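Local structure of Sel1 repeat family protein (Pseudomonas aeruginosa, 6LCH) at residues Asp25-Glu30 and Ala54-Trp59; Pro44-Leu49 and Ala66-Thr71; Glu229-Ile234 and Tyr253-His258. The protein probably acts as an immunity protein against the type VI secretion effector PldB and is built of Sel1 repeats. One frame throughout, in Å; residues are numbered along the deposited sequence.

Contact 1. Residues Asp25-Glu30 and Ala54-Trp59; sequences DAWYRE and AERGHW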
loop_
_atom_site.group_PDB
_atom_site.type_symbol
_atom_site.label_atom_id
_atom_site.label_comp_id
_atom_site.label_asym_id
_atom_site.label_seq_id
_atom_site.Cartn_x
_atom_site.Cartn_y
_atom_site.Cartn_z
ATOM N N ASP A 25 14.821 -1.375 16.020
ATOM C CA ASP A 25 14.395 -2.086 14.821
ATOM C C ASP A 25 14.466 -3.596 15.009
ATOM O O ASP A 25 13.697 -4.336 14.385
ATOM C CB ASP A 25 15.246 -1.659 13.625
ATOM C CG ASP A 25 14.684 -2.150 12.304
ATOM O OD1 ASP A 25 13.618 -1.652 11.887
ATOM O OD2 ASP A 25 15.314 -3.025 11.680
ATOM N N ALA A 26 15.379 -4.068 15.858
ATOM C CA ALA A 26 15.438 -5.492 16.167
ATOM C C ALA A 26 14.212 -5.931 16.956
ATOM O O ALA A 26 13.643 -6.994 16.686
ATOM C CB ALA A 26 16.724 -5.807 16.935
ATOM N N TRP A 27 13.792 -5.128 17.937
ATOM C CA TRP A 27 12.543 -5.415 18.636
ATOM C C TRP A 27 11.373 -5.437 17.667
ATOM O O TRP A 27 10.504 -6.315 17.742
ATOM C CB TRP A 27 12.277 -4.364 19.712
ATOM C CG TRP A 27 13.207 -4.383 20.853
ATOM C CD1 TRP A 27 13.863 -5.462 21.368
ATOM C CD2 TRP A 27 13.584 -3.261 21.649
ATOM N NE1 TRP A 27 14.636 -5.075 22.436
ATOM C CE2 TRP A 27 14.483 -3.727 22.627
ATOM C CE3 TRP A 27 13.255 -1.902 21.625
ATOM C CZ2 TRP A 27 15.048 -2.887 23.574
ATOM C CZ3 TRP A 27 13.817 -1.071 22.564
ATOM C CH2 TRP A 27 14.706 -1.564 23.526
ATOM N N TYR A 28 11.337 -4.464 16.759
ATOM C CA TYR A 28 10.219 -4.324 15.837
ATOM C C TYR A 28 10.126 -5.517 14.897
ATOM O O TYR A 28 9.039 -6.066 14.680
ATOM C CB TYR A 28 10.375 -3.026 15.048
ATOM C CG TYR A 28 9.609 -3.001 13.752
ATOM C CD1 TYR A 28 10.250 -3.226 12.539
ATOM C CD2 TYR A 28 8.248 -2.746 13.737
ATOM C CE1 TYR A 28 9.555 -3.196 11.354
ATOM C CE2 TYR A 28 7.541 -2.724 12.554
ATOM C CZ TYR A 28 8.201 -2.949 11.367
ATOM O OH TYR A 28 7.500 -2.920 10.187
ATOM N N ARG A 29 11.259 -5.927 14.324
ATOM C CA ARG A 29 11.256 -7.033 13.372
ATOM C C ARG A 29 10.944 -8.369 14.045
ATOM O O ARG A 29 10.355 -9.253 13.411
ATOM C CB ARG A 29 12.595 -7.097 12.640
ATOM C CG ARG A 29 12.729 -6.084 11.519
ATOM C CD ARG A 29 14.049 -6.233 10.776
ATOM N NE ARG A 29 15.161 -5.613 11.495
ATOM C CZ ARG A 29 16.136 -6.290 12.094
ATOM N NH1 ARG A 29 16.145 -7.618 12.061
ATOM N NH2 ARG A 29 17.104 -5.642 12.724
ATOM N N GLU A 30 11.326 -8.545 15.313
ATOM C CA GLU A 30 10.913 -9.750 16.029
ATOM C C GLU A 30 9.412 -9.741 16.285
ATOM O O GLU A 30 8.738 -10.767 16.117
ATOM C CB GLU A 30 11.670 -9.891 17.353
ATOM C CG GLU A 30 11.085 -10.979 18.260
ATOM C CD GLU A 30 11.913 -11.252 19.507
ATOM O OE1 GLU A 30 13.049 -10.747 19.604
ATOM O OE2 GLU A 30 11.419 -11.984 20.393
ATOM N N ALA A 54 8.697 1.533 20.037
ATOM C CA ALA A 54 8.011 2.812 19.857
ATOM C C ALA A 54 8.556 3.874 20.800
ATOM O O ALA A 54 8.662 5.048 20.428
ATOM C CB ALA A 54 6.509 2.634 20.072
ATOM N N GLU A 55 8.893 3.487 22.033
ATOM C CA GLU A 55 9.445 4.437 22.992
ATOM C C GLU A 55 10.837 4.906 22.602
ATOM O O GLU A 55 11.269 5.966 23.063
ATOM C CB GLU A 55 9.495 3.829 24.397
ATOM C CG GLU A 55 8.191 3.246 24.912
ATOM C CD GLU A 55 6.971 4.040 24.495
ATOM O OE1 GLU A 55 6.033 3.428 23.941
ATOM O OE2 GLU A 55 6.940 5.270 24.726
ATOM N N ARG A 56 11.557 4.136 21.788
ATOM C CA ARG A 56 12.853 4.576 21.291
ATOM C C ARG A 56 12.741 5.366 19.994
ATOM O O ARG A 56 13.768 5.777 19.448
ATOM C CB ARG A 56 13.785 3.375 21.090
ATOM C CG ARG A 56 14.369 2.837 22.375
ATOM C CD ARG A 56 15.478 1.832 22.116
ATOM N NE ARG A 56 16.739 2.433 21.682
ATOM C CZ ARG A 56 17.619 3.005 22.501
ATOM N NH1 ARG A 56 17.378 3.069 23.802
ATOM N NH2 ARG A 56 18.742 3.511 22.017
ATOM N N GLY A 57 11.527 5.581 19.495
ATOM C CA GLY A 57 11.303 6.389 18.313
ATOM C C GLY A 57 11.089 5.633 17.019
ATOM O O GLY A 57 11.045 6.265 15.956
ATOM N N HIS A 58 10.962 4.311 17.067
ATOM C CA HIS A 58 10.798 3.525 15.851
ATOM C C HIS A 58 9.420 3.783 15.251
ATOM O O HIS A 58 8.401 3.513 15.894
ATOM C CB HIS A 58 10.980 2.041 16.158
ATOM C CG HIS A 58 11.298 1.214 14.953
ATOM N ND1 HIS A 58 10.330 0.777 14.074
ATOM C CD2 HIS A 58 12.479 0.752 14.476
ATOM C CE1 HIS A 58 10.900 0.072 13.112
ATOM N NE2 HIS A 58 12.202 0.044 13.332
ATOM N N TRP A 59 9.379 4.293 14.017
ATOM C CA TRP A 59 8.102 4.772 13.498
ATOM C C TRP A 59 7.255 3.663 12.882
ATOM O O TRP A 59 6.022 3.738 12.935
ATOM C CB TRP A 59 8.323 5.931 12.515
ATOM C CG TRP A 59 8.934 5.578 11.198
ATOM C CD1 TRP A 59 10.258 5.601 10.875
ATOM C CD2 TRP A 59 8.237 5.172 10.014
ATOM N NE1 TRP A 59 10.431 5.224 9.566
ATOM C CE2 TRP A 59 9.205 4.955 9.014
ATOM C CE3 TRP A 59 6.888 4.964 9.705
ATOM C CZ2 TRP A 59 8.867 4.545 7.724
ATOM C CZ3 TRP A 59 6.555 4.552 8.426
ATOM C CH2 TRP A 59 7.540 4.349 7.450
#
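Asp-25 and His-58 make the central bond of a polar and aromatic contact at the protein surface, where one side of helix 22-34 meets the turn that joins helix 43-55 to helix 59-70. His-58 NE2 donates to Asp-25 OD1 over 2.6 Å with an N-H...O angle of 159°. The oxygen lies nearly in the imidazole plane and accepts through its anti lone pair, and the carboxylate and ring are nearly coplanar. The other oxygen is held from within helix 22-34: Arg-29 NE reaches Asp-25 OD2 at 2.6 Å, meeting it from above the carboxylate plane. Held at both oxygens, the carboxylate is restrained in its rotation.

Tyr-28 turns its CG away from the backbone N (chi1 159°), which brings its ring to the imidazole in an offset stack, centroids 4.6 Å apart and planes 28° from parallel. His-58 CE1 sits 3.4 Å from Tyr-28 CG, over the phenol face but toward its rim, while Tyr-28 CB adds a CH-pi contact to the imidazole face. A flat ring suits this place, since it can stack on the imidazole while both nitrogens keep their partners, Asp-25 and Ala-61. At the start of the turn, two residues before His-58, Arg-56 CD touches Trp-27 CZ3 at 3.4 Å; the guanidinium itself turns to Asp-21 in a salt bridge.

Gly-57 suits the turn because its positive phi closes helix 43-55 in a Schellman motif. His-58 follows as N-cap of helix 59-70. Its ND1 accepts from the backbone N of Ala-61, so NE2 carries the hydrogen, a state the carboxylate probably helps to favour. Helix C-cap, glycine and N-cap in immediate succession form a tight interhelical turn, as suits the closely stacked helices of a Sel1-type alpha/alpha solenoid.

Contact 2. Residues Pro44-Leu49 and Ala66-Thr71; sequences PRIVGL and ANLYRT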
loop_
_atom_site.group_PDB
_atom_site.type_symbol
_atom_site.label_atom_id
_atom_site.label_comp_id
_atom_site.label_asym_id
_atom_site.label_seq_id
_atom_site.Cartn_x
_atom_site.Cartn_y
_atom_site.Cartn_z
ATOM N N PRO A 44 0.943 -10.521 24.420
ATOM C CA PRO A 44 1.663 -9.702 25.409
ATOM C C PRO A 44 3.112 -9.451 25.032
ATOM O O PRO A 44 3.621 -8.341 25.239
ATOM C CB PRO A 44 1.538 -10.524 26.699
ATOM C CG PRO A 44 0.271 -11.279 26.526
ATOM C CD PRO A 44 0.216 -11.630 25.067
ATOM N N ARG A 45 3.788 -10.449 24.460
ATOM C CA ARG A 45 5.165 -10.240 24.024
ATOM C C ARG A 45 5.230 -9.337 22.798
ATOM O O ARG A 45 6.093 -8.455 22.719
ATOM C CB ARG A 45 5.838 -11.578 23.737
ATOM C CG ARG A 45 7.220 -11.440 23.127
ATOM C CD ARG A 45 7.901 -12.788 22.996
ATOM N NE ARG A 45 9.355 -12.663 22.906
ATOM C CZ ARG A 45 10.149 -12.357 23.928
ATOM N NH1 ARG A 45 9.640 -12.153 25.136
ATOM N NH2 ARG A 45 11.460 -12.264 23.743
ATOM N N ILE A 46 4.337 -9.551 21.828
ATOM C CA ILE A 46 4.326 -8.718 20.627
ATOM C C ILE A 46 4.150 -7.254 21.007
ATOM O O ILE A 46 4.871 -6.377 20.519
ATOM C CB ILE A 46 3.226 -9.188 19.658
ATOM C CG1 ILE A 46 3.557 -10.574 19.107
ATOM C CG2 ILE A 46 3.050 -8.201 18.518
ATOM C CD1 ILE A 46 2.398 -11.225 18.397
ATOM N N VAL A 47 3.195 -6.973 21.898
ATOM C CA VAL A 47 2.964 -5.603 22.351
ATOM C C VAL A 47 4.197 -5.065 23.064
ATOM O O VAL A 47 4.592 -3.909 22.866
ATOM C CB VAL A 47 1.716 -5.541 23.252
ATOM C CG1 VAL A 47 1.622 -4.187 23.948
ATOM C CG2 VAL A 47 0.451 -5.823 22.448
ATOM N N GLY A 48 4.831 -5.896 23.895
ATOM C CA GLY A 48 6.021 -5.453 24.604
ATOM C C GLY A 48 7.115 -4.986 23.665
ATOM O O GLY A 48 7.632 -3.875 23.796
ATOM N N LEU A 49 7.465 -5.824 22.686
ATOM C CA LEU A 49 8.501 -5.464 21.724
ATOM C C LEU A 49 8.123 -4.211 20.946
ATOM O O LEU A 49 8.908 -3.258 20.861
ATOM C CB LEU A 49 8.749 -6.628 20.768
ATOM C CG LEU A 49 9.331 -7.887 21.402
ATOM C CD1 LEU A 49 8.978 -9.100 20.565
ATOM C CD2 LEU A 49 10.837 -7.748 21.549
ATOM N N ALA A 66 -0.145 0.786 16.703
ATOM C CA ALA A 66 -1.395 1.537 16.694
ATOM C C ALA A 66 -2.454 0.844 15.849
ATOM O O ALA A 66 -3.646 0.898 16.172
ATOM C CB ALA A 66 -1.150 2.954 16.187
ATOM N N ASN A 67 -2.046 0.187 14.761
ATOM C CA ASN A 67 -3.026 -0.561 13.983
ATOM C C ASN A 67 -3.645 -1.678 14.806
ATOM O O ASN A 67 -4.809 -2.021 14.594
ATOM C CB ASN A 67 -2.410 -1.134 12.708
ATOM C CG ASN A 67 -3.470 -1.598 11.719
ATOM O OD1 ASN A 67 -4.360 -0.834 11.344
ATOM N ND2 ASN A 67 -3.395 -2.861 11.312
ATOM N N LEU A 68 -2.894 -2.253 15.748
ATOM C CA LEU A 68 -3.482 -3.222 16.669
ATOM C C LEU A 68 -4.465 -2.547 17.624
ATOM O O LEU A 68 -5.564 -3.061 17.864
ATOM C CB LEU A 68 -2.382 -3.946 17.451
ATOM C CG LEU A 68 -1.221 -4.570 16.670
ATOM C CD1 LEU A 68 -0.320 -5.379 17.598
ATOM C CD2 LEU A 68 -1.723 -5.432 15.522
ATOM N N TYR A 69 -4.082 -1.391 18.181
ATOM C CA TYR A 69 -4.941 -0.695 19.139
ATOM C C TYR A 69 -6.117 -0.008 18.454
ATOM O O TYR A 69 -7.220 0.049 19.015
ATOM C CB TYR A 69 -4.134 0.340 19.922
ATOM C CG TYR A 69 -3.172 -0.222 20.941
ATOM C CD1 TYR A 69 -3.570 -1.188 21.854
ATOM C CD2 TYR A 69 -1.863 0.230 20.999
ATOM C CE1 TYR A 69 -2.682 -1.691 22.794
ATOM C CE2 TYR A 69 -0.977 -0.262 21.929
ATOM C CZ TYR A 69 -1.387 -1.226 22.819
ATOM O OH TYR A 69 -0.492 -1.716 23.748
ATOM N N ARG A 70 -5.897 0.559 17.264
ATOM C CA ARG A 70 -6.971 1.262 16.566
ATOM C C ARG A 70 -8.125 0.323 16.259
ATOM O O ARG A 70 -9.293 0.640 16.519
ATOM C CB ARG A 70 -6.436 1.890 15.281
ATOM C CG ARG A 70 -7.477 2.624 14.469
ATOM C CD ARG A 70 -6.905 3.037 13.132
ATOM N NE ARG A 70 -6.852 1.911 12.208
ATOM C CZ ARG A 70 -7.919 1.393 11.610
ATOM N NH1 ARG A 70 -9.119 1.904 11.844
ATOM N NH2 ARG A 70 -7.787 0.364 10.782
ATOM N N THR A 71 -7.815 -0.831 15.681
ATOM C CA THR A 71 -8.759 -1.931 15.586
ATOM C C THR A 71 -8.725 -2.693 16.908
ATOM O O THR A 71 -8.152 -2.239 17.902
ATOM C CB THR A 71 -8.405 -2.823 14.401
ATOM O OG1 THR A 71 -9.503 -3.685 14.091
ATOM C CG2 THR A 71 -7.221 -3.664 14.744
#
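Ile-46, a buried residue of helix 43-55, makes the first contact with helix 59-70: its CG2 methyl lies 4.5 Å from CD1 of Leu-68, a loose van der Waals approach between two branched apolar chains. Ile-46 also leans on Leu-34 of helix 22-34, so a bulky beta-branched residue suits a place where it can meet neighbours on more than one side. Leu-68 in turn packs on Trp-43 and Tyr-50 of helix 43-55, and its contact with Ile-46 belongs to a wider apolar layer.

These are consecutive antiparallel helices, as in the alpha/alpha solenoids of the Sel1 and TPR families. Here the start of the first helix faces the end of the second. Val-47 CA and Leu-68 CA are 8.9 Å apart, an ordinary spacing for packed helices, so the side chains make the contact.

Val-47, one residue on, points its CB toward helix 59-70. Its CG1 stands anti to the backbone N (chi1 169°) and meets the far end of Tyr-69, 3.3 Å from the phenol OH; the ring carbon CZ is farther from the same methyl, at 4.4 Å. The tyrosine starts out along the side of its own helix and needs its full length to arrive. Val-47 also touches Val-77 in the loop beyond helix 59-70, while the root of Tyr-69 is tied by backbone hydrogen bonding to Asp-80.

Contact 3. Residues Glu229-Ile234 and Tyr253-His258; sequences EAYYSI and YPLPPH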
loop_
_atom_site.group_PDB
_atom_site.type_symbol
_atom_site.label_atom_id
_atom_site.label_comp_id
_atom_site.label_asym_id
_atom_site.label_seq_id
_atom_site.Cartn_x
_atom_site.Cartn_y
_atom_site.Cartn_z
ATOM N N GLU A 229 -1.160 -20.348 -12.010
ATOM C CA GLU A 229 -0.599 -20.829 -10.757
ATOM C C GLU A 229 0.574 -19.980 -10.294
ATOM O O GLU A 229 0.737 -19.759 -9.089
ATOM C CB GLU A 229 -0.159 -22.279 -10.879
ATOM C CG GLU A 229 0.185 -22.844 -9.531
ATOM C CD GLU A 229 1.661 -22.815 -9.219
ATOM O OE1 GLU A 229 2.431 -22.268 -10.035
ATOM O OE2 GLU A 229 2.049 -23.339 -8.155
ATOM N N ALA A 230 1.412 -19.521 -11.228
ATOM C CA ALA A 230 2.545 -18.682 -10.850
ATOM C C ALA A 230 2.088 -17.444 -10.094
ATOM O O ALA A 230 2.785 -16.977 -9.184
ATOM C CB ALA A 230 3.343 -18.284 -12.092
ATOM N N TYR A 231 0.914 -16.912 -10.440
ATOM C CA TYR A 231 0.409 -15.737 -9.744
ATOM C C TYR A 231 -0.283 -16.113 -8.442
ATOM O O TYR A 231 -0.057 -15.466 -7.414
ATOM C CB TYR A 231 -0.531 -14.955 -10.659
ATOM C CG TYR A 231 0.224 -14.153 -11.689
ATOM C CD1 TYR A 231 1.062 -13.117 -11.303
ATOM C CD2 TYR A 231 0.117 -14.445 -13.040
ATOM C CE1 TYR A 231 1.763 -12.389 -12.233
ATOM C CE2 TYR A 231 0.813 -13.722 -13.980
ATOM C CZ TYR A 231 1.634 -12.692 -13.573
ATOM O OH TYR A 231 2.331 -11.963 -14.507
ATOM N N TYR A 232 -1.109 -17.164 -8.452
ATOM C CA TYR A 232 -1.763 -17.564 -7.211
ATOM C C TYR A 232 -0.751 -18.000 -6.164
ATOM O O TYR A 232 -0.974 -17.785 -4.967
ATOM C CB TYR A 232 -2.769 -18.688 -7.453
ATOM C CG TYR A 232 -3.669 -18.890 -6.257
ATOM C CD1 TYR A 232 -4.628 -17.943 -5.928
ATOM C CD2 TYR A 232 -3.532 -20.001 -5.434
ATOM C CE1 TYR A 232 -5.446 -18.107 -4.831
ATOM C CE2 TYR A 232 -4.348 -20.174 -4.329
ATOM C CZ TYR A 232 -5.303 -19.222 -4.033
ATOM O OH TYR A 232 -6.122 -19.379 -2.938
ATOM N N SER A 233 0.356 -18.615 -6.588
ATOM C CA SER A 233 1.399 -18.993 -5.642
ATOM C C SER A 233 2.082 -17.765 -5.056
ATOM O O SER A 233 2.428 -17.747 -3.868
ATOM C CB SER A 233 2.422 -19.904 -6.318
ATOM O OG SER A 233 3.449 -20.270 -5.412
ATOM N N ILE A 234 2.304 -16.737 -5.879
ATOM C CA ILE A 234 2.826 -15.474 -5.363
ATOM C C ILE A 234 1.836 -14.870 -4.381
ATOM O O ILE A 234 2.217 -14.358 -3.320
ATOM C CB ILE A 234 3.134 -14.509 -6.522
ATOM C CG1 ILE A 234 4.458 -14.873 -7.194
ATOM C CG2 ILE A 234 3.147 -13.062 -6.036
ATOM C CD1 ILE A 234 4.652 -14.198 -8.537
ATOM N N TYR A 253 8.385 -13.724 -16.623
ATOM C CA TYR A 253 7.112 -14.040 -17.274
ATOM C C TYR A 253 6.592 -12.821 -18.027
ATOM O O TYR A 253 5.716 -12.103 -17.543
ATOM C CB TYR A 253 6.072 -14.508 -16.253
ATOM C CG TYR A 253 6.499 -15.696 -15.430
ATOM C CD1 TYR A 253 6.282 -16.992 -15.880
ATOM C CD2 TYR A 253 7.114 -15.524 -14.197
ATOM C CE1 TYR A 253 6.669 -18.079 -15.129
ATOM C CE2 TYR A 253 7.503 -16.605 -13.440
ATOM C CZ TYR A 253 7.280 -17.880 -13.911
ATOM O OH TYR A 253 7.663 -18.967 -13.158
ATOM N N PRO A 254 7.119 -12.569 -19.224
ATOM C CA PRO A 254 6.555 -11.484 -20.041
ATOM C C PRO A 254 5.085 -11.742 -20.336
ATOM O O PRO A 254 4.666 -12.877 -20.563
ATOM C CB PRO A 254 7.411 -11.513 -21.315
ATOM C CG PRO A 254 8.101 -12.843 -21.302
ATOM C CD PRO A 254 8.283 -13.198 -19.861
ATOM N N LEU A 255 4.296 -10.672 -20.311
ATOM C CA LEU A 255 2.852 -10.817 -20.404
ATOM C C LEU A 255 2.446 -11.236 -21.816
ATOM O O LEU A 255 3.015 -10.749 -22.799
ATOM C CB LEU A 255 2.157 -9.513 -20.021
ATOM C CG LEU A 255 2.302 -9.141 -18.544
ATOM C CD1 LEU A 255 1.963 -7.678 -18.323
ATOM C CD2 LEU A 255 1.432 -10.041 -17.678
ATOM N N PRO A 256 1.471 -12.129 -21.949
ATOM C CA PRO A 256 1.043 -12.577 -23.275
ATOM C C PRO A 256 0.390 -11.447 -24.045
ATOM O O PRO A 256 -0.063 -10.455 -23.451
ATOM C CB PRO A 256 0.031 -13.688 -22.962
ATOM C CG PRO A 256 -0.488 -13.344 -21.612
ATOM C CD PRO A 256 0.684 -12.754 -20.872
ATOM N N PRO A 257 0.322 -11.552 -25.367
ATOM C CA PRO A 257 -0.486 -10.604 -26.135
ATOM C C PRO A 257 -1.967 -10.831 -25.874
ATOM O O PRO A 257 -2.385 -11.859 -25.337
ATOM C CB PRO A 257 -0.120 -10.918 -27.588
ATOM C CG PRO A 257 0.296 -12.348 -27.560
ATOM C CD PRO A 257 0.978 -12.549 -26.232
ATOM N N HIS A 258 -2.757 -9.838 -26.250
ATOM C CA HIS A 258 -4.210 -9.891 -26.143
ATOM C C HIS A 258 -4.808 -10.198 -27.504
ATOM O O HIS A 258 -4.354 -9.631 -28.509
ATOM C CB HIS A 258 -4.757 -8.565 -25.620
ATOM C CG HIS A 258 -6.197 -8.619 -25.213
ATOM N ND1 HIS A 258 -7.230 -8.476 -26.113
ATOM C CD2 HIS A 258 -6.775 -8.792 -24.001
ATOM C CE1 HIS A 258 -8.383 -8.562 -25.475
ATOM N NE2 HIS A 258 -8.135 -8.754 -24.191
HETATM O O HOH W 1 3.086 -13.033 -16.940
#
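Tyr-231 has its CG anti to the carbonyl carbon (chi1 -77°), and Leu-255 adopts the same first torsion at -68°; in each case the end of the side chain comes nearer to the other segment than its first bond would suggest. The phenol OH of Tyr-231 thereby meets Leu-255 CD2 at 3.8 Å, the two side chains crossing at about a right angle. A tyrosine suits this buried place because its ring can pack on Leu-205 and Leu-249 while its hydroxyl finds polar partners.

One of these is a water, 2.8 Å from Tyr-231 OH, which donates a hydrogen bond to the backbone O of Tyr-253 at 2.9 Å. Gln-191 of helix 183-195 also binds that carbonyl, and the hydroxyl more weakly. The water and these touches link the extended, proline-rich segment 253-258 to helix 225-240 near the C-terminal end of the helical solenoid. Leu-255 also rests on Leu-187 and Val-188 of helix 183-195. Nearer the surface, Ala-230 CB lies 4.4 Å from Tyr-253 CZ, approaching the ring obliquely; the small methyl lets the exposed phenol come up against the helix, crossing it rather than following it.

How the contacts relate
Contacts 1 and 2 belong to one bundle and share helix 43-55: contact 2 uses its beginning, contact 1 its end and the following turn. Their centres are 12 Å apart, and they touch where Glu-30 packs on Leu-49 and makes a long, weak ion pair with Arg-45. Contact 1 is a surface contact built on charge, imidazole and ring stacking, whereas contact 2 is buried and almost wholly apolar. Contact 3, whose centre is about 37 Å from the centre of either of the others, is partly buried and joins a helix to an irregular segment, combining sparse apolar touches with a water bridge in place of direct polar bonds.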